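Local coordinates for tryparedoxin (Crithidia fasciculata, PDB 1O8X), which probably works as a thioredoxin-like dithiol-disulfide oxidoreductase that passes electrons on in the trypanosomatid defence against oxidative stress, at residues A[8-21]-A[81-93]. The protein carries 1 engineered substitution. Residues are numbered along the deposited sequence; the frame is centred on the assembly and turned at random.
Sequences LPGIEKLRRGDGEV and FAKMPWLAVPFAQ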
loop_
_atom_site.group_PDB
_atom_site.type_symbol
_atom_site.label_atom_id
_atom_site.label_comp_id
_atom_site.label_asym_id
_atom_site.label_seq_id
_atom_site.Cartn_x
_atom_site.Cartn_y
_atom_site.Cartn_z
ATOM N N LEU A 8 8.301 4.547 7.434
ATOM C CA LEU A 8 9.398 4.190 6.544
ATOM C C LEU A 8 10.630 5.006 6.934
ATOM O O LEU A 8 11.015 5.928 6.206
ATOM C CB LEU A 8 9.019 4.476 5.083
ATOM C CG LEU A 8 7.679 3.962 4.537
ATOM C CD1 LEU A 8 7.291 4.705 3.266
ATOM C CD2 LEU A 8 7.737 2.465 4.287
ATOM N N PRO A 9 11.238 4.676 8.078
ATOM C CA PRO A 9 12.360 5.467 8.593
ATOM C C PRO A 9 13.578 5.354 7.686
ATOM O O PRO A 9 14.085 4.256 7.446
ATOM C CB PRO A 9 12.630 4.857 9.977
ATOM C CG PRO A 9 12.075 3.484 9.924
ATOM C CD PRO A 9 10.937 3.524 8.949
ATOM N N GLY A 10 14.001 6.497 7.162
ATOM C CA GLY A 10 15.204 6.580 6.357
ATOM C C GLY A 10 15.100 5.956 4.980
ATOM O O GLY A 10 16.117 5.644 4.365
ATOM N N ILE A 11 13.875 5.764 4.496
ATOM C CA ILE A 11 13.679 5.320 3.124
ATOM C C ILE A 11 13.324 6.535 2.275
ATOM O O ILE A 11 12.261 7.134 2.443
ATOM C CB ILE A 11 12.601 4.207 3.032
ATOM C CG1 ILE A 11 13.070 2.938 3.757
ATOM C CG2 ILE A 11 12.271 3.900 1.571
ATOM C CD1 ILE A 11 11.965 1.917 4.020
ATOM N N GLU A 12 14.227 6.902 1.373
ATOM C CA GLU A 12 14.067 8.109 0.571
ATOM C C GLU A 12 13.410 7.842 -0.777
ATOM O O GLU A 12 12.877 8.753 -1.399
ATOM C CB GLU A 12 15.427 8.768 0.347
ATOM C CG GLU A 12 15.935 9.584 1.526
ATOM C CD GLU A 12 16.922 10.656 1.097
ATOM O OE1 GLU A 12 17.816 10.353 0.277
ATOM O OE2 GLU A 12 16.808 11.808 1.576
ATOM N N LYS A 13 13.471 6.594 -1.230
ATOM C CA LYS A 13 12.965 6.232 -2.550
ATOM C C LYS A 13 12.101 4.987 -2.497
ATOM O O LYS A 13 12.360 4.078 -1.714
ATOM C CB LYS A 13 14.111 6.007 -3.537
ATOM C CG LYS A 13 14.962 7.241 -3.803
ATOM C CD LYS A 13 15.467 7.270 -5.233
ATOM C CE LYS A 13 16.268 8.531 -5.495
ATOM N NZ LYS A 13 17.520 8.594 -4.672
ATOM N N LEU A 14 11.085 4.962 -3.349
ATOM C CA LEU A 14 10.220 3.795 -3.502
ATOM C C LEU A 14 10.253 3.357 -4.947
ATOM O O LEU A 14 10.496 4.176 -5.842
ATOM C CB LEU A 14 8.777 4.124 -3.108
ATOM C CG LEU A 14 8.531 4.578 -1.673
ATOM C CD1 LEU A 14 7.097 5.089 -1.568
ATOM C CD2 LEU A 14 8.775 3.426 -0.712
ATOM N N ARG A 15 10.015 2.071 -5.185
ATOM C CA ARG A 15 9.984 1.538 -6.545
ATOM C C ARG A 15 8.721 1.982 -7.274
ATOM O O ARG A 15 7.646 2.017 -6.674
ATOM C CB ARG A 15 10.031 0.008 -6.527
ATOM C CG ARG A 15 11.205 -0.628 -5.773
ATOM C CD ARG A 15 12.583 -0.104 -6.164
ATOM N NE ARG A 15 12.848 -0.263 -7.595
ATOM C CZ ARG A 15 14.032 -0.049 -8.169
ATOM N NH1 ARG A 15 15.075 0.336 -7.439
ATOM N NH2 ARG A 15 14.178 -0.219 -9.475
ATOM N N ARG A 16 8.856 2.306 -8.561
ATOM C CA ARG A 16 7.719 2.528 -9.455
ATOM C C ARG A 16 8.102 1.976 -10.819
ATOM O O ARG A 16 9.102 2.405 -11.410
ATOM C CB ARG A 16 7.349 4.017 -9.562
ATOM C CG ARG A 16 6.113 4.313 -10.433
ATOM C CD ARG A 16 5.853 5.794 -10.710
ATOM N NE ARG A 16 6.988 6.435 -11.379
ATOM C CZ ARG A 16 7.043 7.719 -11.718
ATOM N NH1 ARG A 16 6.027 8.532 -11.463
ATOM N NH2 ARG A 16 8.131 8.194 -12.305
ATOM N N GLY A 17 7.333 1.007 -11.301
ATOM C CA GLY A 17 7.706 0.301 -12.521
ATOM C C GLY A 17 9.102 -0.281 -12.353
ATOM O O GLY A 17 9.373 -0.971 -11.379
ATOM N N ASP A 18 10.008 0.013 -13.285
ATOM C CA ASP A 18 11.383 -0.469 -13.129
ATOM C C ASP A 18 12.371 0.600 -12.644
ATOM O O ASP A 18 13.585 0.411 -12.708
ATOM C CB ASP A 18 11.867 -1.210 -14.382
ATOM C CG ASP A 18 11.378 -2.647 -14.413
ATOM O OD1 ASP A 18 12.036 -3.529 -13.812
ATOM O OD2 ASP A 18 10.319 -2.981 -14.979
ATOM N N GLY A 19 11.838 1.709 -12.132
ATOM C CA GLY A 19 12.660 2.743 -11.543
ATOM C C GLY A 19 12.211 3.082 -10.136
ATOM O O GLY A 19 11.656 2.240 -9.422
ATOM N N GLU A 20 12.459 4.324 -9.742
ATOM C CA GLU A 20 12.165 4.796 -8.395
ATOM C C GLU A 20 11.542 6.187 -8.413
ATOM O O GLU A 20 11.727 6.956 -9.361
ATOM C CB GLU A 20 13.452 4.827 -7.562
ATOM C CG GLU A 20 14.023 3.463 -7.201
ATOM C CD GLU A 20 15.278 3.538 -6.337
ATOM O OE1 GLU A 20 16.159 4.377 -6.618
ATOM O OE2 GLU A 20 15.386 2.751 -5.366
ATOM N N VAL A 21 10.796 6.499 -7.352
ATOM C CA VAL A 21 10.354 7.864 -7.059
ATOM C C VAL A 21 10.795 8.234 -5.643
ATOM O O VAL A 21 11.049 7.354 -4.813
ATOM C CB VAL A 21 8.814 8.061 -7.168
ATOM C CG1 VAL A 21 8.310 7.723 -8.539
ATOM C CG2 VAL A 21 8.065 7.228 -6.129
ATOM N N PHE A 81 5.106 -7.551 -8.071
ATOM C CA PHE A 81 5.060 -6.094 -8.182
ATOM C C PHE A 81 4.932 -5.626 -9.640
ATOM O O PHE A 81 4.269 -4.629 -9.925
ATOM C CB PHE A 81 6.254 -5.430 -7.479
ATOM C CG PHE A 81 6.270 -3.928 -7.620
ATOM C CD1 PHE A 81 5.169 -3.170 -7.243
ATOM C CD2 PHE A 81 7.369 -3.266 -8.169
ATOM C CE1 PHE A 81 5.170 -1.778 -7.410
ATOM C CE2 PHE A 81 7.378 -1.880 -8.329
ATOM C CZ PHE A 81 6.283 -1.141 -7.957
ATOM N N ALA A 82 5.536 -6.362 -10.572
ATOM C CA ALA A 82 5.490 -5.984 -11.990
ATOM C C ALA A 82 4.062 -5.941 -12.528
ATOM O O ALA A 82 3.784 -5.292 -13.542
ATOM C CB ALA A 82 6.349 -6.938 -12.827
ATOM N N LYS A 83 3.169 -6.647 -11.850
ATOM C CA LYS A 83 1.767 -6.700 -12.221
ATOM C C LYS A 83 0.908 -5.640 -11.490
ATOM O O LYS A 83 -0.315 -5.635 -11.615
ATOM C CB LYS A 83 1.234 -8.123 -11.988
ATOM C CG LYS A 83 1.970 -9.202 -12.798
ATOM C CD LYS A 83 1.838 -10.556 -12.122
ATOM C CE LYS A 83 2.755 -11.596 -12.741
ATOM N NZ LYS A 83 2.749 -12.835 -11.918
ATOM N N MET A 84 1.565 -4.723 -10.772
ATOM C CA MET A 84 0.900 -3.635 -10.052
ATOM C C MET A 84 1.252 -2.275 -10.655
ATOM O O MET A 84 2.385 -2.094 -11.124
ATOM C CB MET A 84 1.344 -3.632 -8.592
ATOM C CG MET A 84 0.940 -4.865 -7.811
ATOM S SD MET A 84 1.779 -4.877 -6.209
ATOM C CE MET A 84 1.284 -6.465 -5.592
ATOM N N PRO A 85 0.306 -1.322 -10.642
ATOM C CA PRO A 85 0.550 0.002 -11.244
ATOM C C PRO A 85 1.128 1.077 -10.310
ATOM O O PRO A 85 1.426 2.184 -10.759
ATOM C CB PRO A 85 -0.850 0.418 -11.703
ATOM C CG PRO A 85 -1.748 -0.161 -10.628
ATOM C CD PRO A 85 -1.114 -1.489 -10.262
ATOM N N TRP A 86 1.259 0.759 -9.022
ATOM C CA TRP A 86 1.579 1.743 -7.982
ATOM C C TRP A 86 3.031 1.600 -7.505
ATOM O O TRP A 86 3.914 1.231 -8.295
ATOM C CB TRP A 86 0.551 1.633 -6.835
ATOM C CG TRP A 86 0.268 0.206 -6.410
ATOM C CD1 TRP A 86 1.161 -0.680 -5.856
ATOM C CD2 TRP A 86 -0.960 -0.502 -6.551
ATOM N NE1 TRP A 86 0.545 -1.884 -5.626
ATOM C CE2 TRP A 86 -0.757 -1.808 -6.051
ATOM C CE3 TRP A 86 -2.233 -0.160 -7.025
ATOM C CZ2 TRP A 86 -1.772 -2.770 -6.048
ATOM C CZ3 TRP A 86 -3.227 -1.104 -7.017
ATOM C CH2 TRP A 86 -2.998 -2.401 -6.538
ATOM N N LEU A 87 3.293 1.929 -6.238
ATOM C CA LEU A 87 4.669 1.951 -5.727
ATOM C C LEU A 87 4.958 0.745 -4.851
ATOM O O LEU A 87 4.035 0.030 -4.466
ATOM C CB LEU A 87 4.921 3.231 -4.930
ATOM C CG LEU A 87 4.467 4.542 -5.556
ATOM C CD1 LEU A 87 4.825 5.715 -4.651
ATOM C CD2 LEU A 87 5.076 4.716 -6.923
ATOM N N ALA A 88 6.230 0.544 -4.512
ATOM C CA ALA A 88 6.616 -0.517 -3.589
ATOM C C ALA A 88 7.789 -0.122 -2.727
ATOM O O ALA A 88 8.701 0.576 -3.181
ATOM C CB ALA A 88 6.964 -1.795 -4.350
ATOM N N VAL A 89 7.772 -0.585 -1.482
ATOM C CA VAL A 89 8.986 -0.538 -0.657
ATOM C C VAL A 89 9.970 -1.498 -1.311
ATOM O O VAL A 89 9.607 -2.627 -1.634
ATOM C CB VAL A 89 8.717 -0.973 0.807
ATOM C CG1 VAL A 89 10.021 -0.982 1.614
ATOM C CG2 VAL A 89 7.685 -0.056 1.463
ATOM N N PRO A 90 11.212 -1.065 -1.542
ATOM C CA PRO A 90 12.172 -1.953 -2.195
ATOM C C PRO A 90 12.380 -3.234 -1.393
ATOM O O PRO A 90 12.333 -3.194 -0.162
ATOM C CB PRO A 90 13.458 -1.114 -2.242
ATOM C CG PRO A 90 12.990 0.308 -2.184
ATOM C CD PRO A 90 11.794 0.261 -1.261
ATOM N N PHE A 91 12.562 -4.354 -2.087
ATOM C CA PHE A 91 12.772 -5.649 -1.452
ATOM C C PHE A 91 13.911 -5.635 -0.416
ATOM O O PHE A 91 13.828 -6.321 0.604
ATOM C CB PHE A 91 13.024 -6.734 -2.511
ATOM C CG PHE A 91 13.124 -8.120 -1.940
ATOM C CD1 PHE A 91 11.975 -8.827 -1.599
ATOM C CD2 PHE A 91 14.370 -8.712 -1.713
ATOM C CE1 PHE A 91 12.058 -10.111 -1.055
ATOM C CE2 PHE A 91 14.462 -9.992 -1.166
ATOM C CZ PHE A 91 13.312 -10.695 -0.842
ATOM N N ALA A 92 14.953 -4.844 -0.681
ATOM C CA ALA A 92 16.085 -4.680 0.239
ATOM C C ALA A 92 15.694 -4.066 1.583
ATOM O O ALA A 92 16.400 -4.252 2.580
ATOM C CB ALA A 92 17.188 -3.854 -0.420
ATOM N N GLN A 93 14.567 -3.349 1.609
ATOM C CA GLN A 93 14.073 -2.698 2.822
ATOM C C GLN A 93 12.929 -3.497 3.456
ATOM O O GLN A 93 12.043 -2.924 4.095
ATOM C CB GLN A 93 13.651 -1.255 2.523
ATOM C CG GLN A 93 14.751 -0.205 2.730
ATOM C CD GLN A 93 15.833 -0.234 1.660
ATOM O OE1 GLN A 93 17.024 -0.164 1.975
ATOM N NE2 GLN A 93 15.427 -0.327 0.398
HETATM O O HOH W 1 4.647 0.254 -10.696
#
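The F81 ring meets 8-21 along its CE2 and CZ corner: R16 CA lies at the edge, near the ring plane, and R15 CB is 3.7 Å from F81 CE2. A88 CB sits over the centre of one face, 4.2 Å from R15 CB; its single methyl lets the ring lie close. M84 SD and W86 C lie in the ring plane at its edge. The guanidinium of R15 has E20 CG over the rim of one face, and NH1 pairs with E20 OE2; its chain, bent at chi2 (-51°) and chi3 (-57°), runs its methylenes past P90, with CD 4.0 Å from P90 CG. This suits a long residue, greasy in stem and charged at its end. V21 CG1 lies over the centre of one R16 guanidinium face.

R15 and A88 form an antiparallel hydrogen-bonded pair: R15 N reaches A88 O at 2.8 Å, in the carbonyl plane, and A88 N returns to R15 O at 3.0 Å, tilted 21° from the R15 carbonyl plane. On the other face, L87 CD1 meets L14 and V21, while CD2 runs alongside R16, 3.6 Å from its CB. Branched L8, L14 and V89 fill the interior beyond, and I11 slides past the Q93 stem. In the type II' turn R16 to G19, G17, without a side chain, easily takes its positive phi; a water accepts from G17 N and lies 2.7 Å from W86 O.

Strand 87-88 also bonds to strand 63-69, so the contact joins the N-terminal hairpin to the central mixed sheet, extending the thioredoxin fold at that edge.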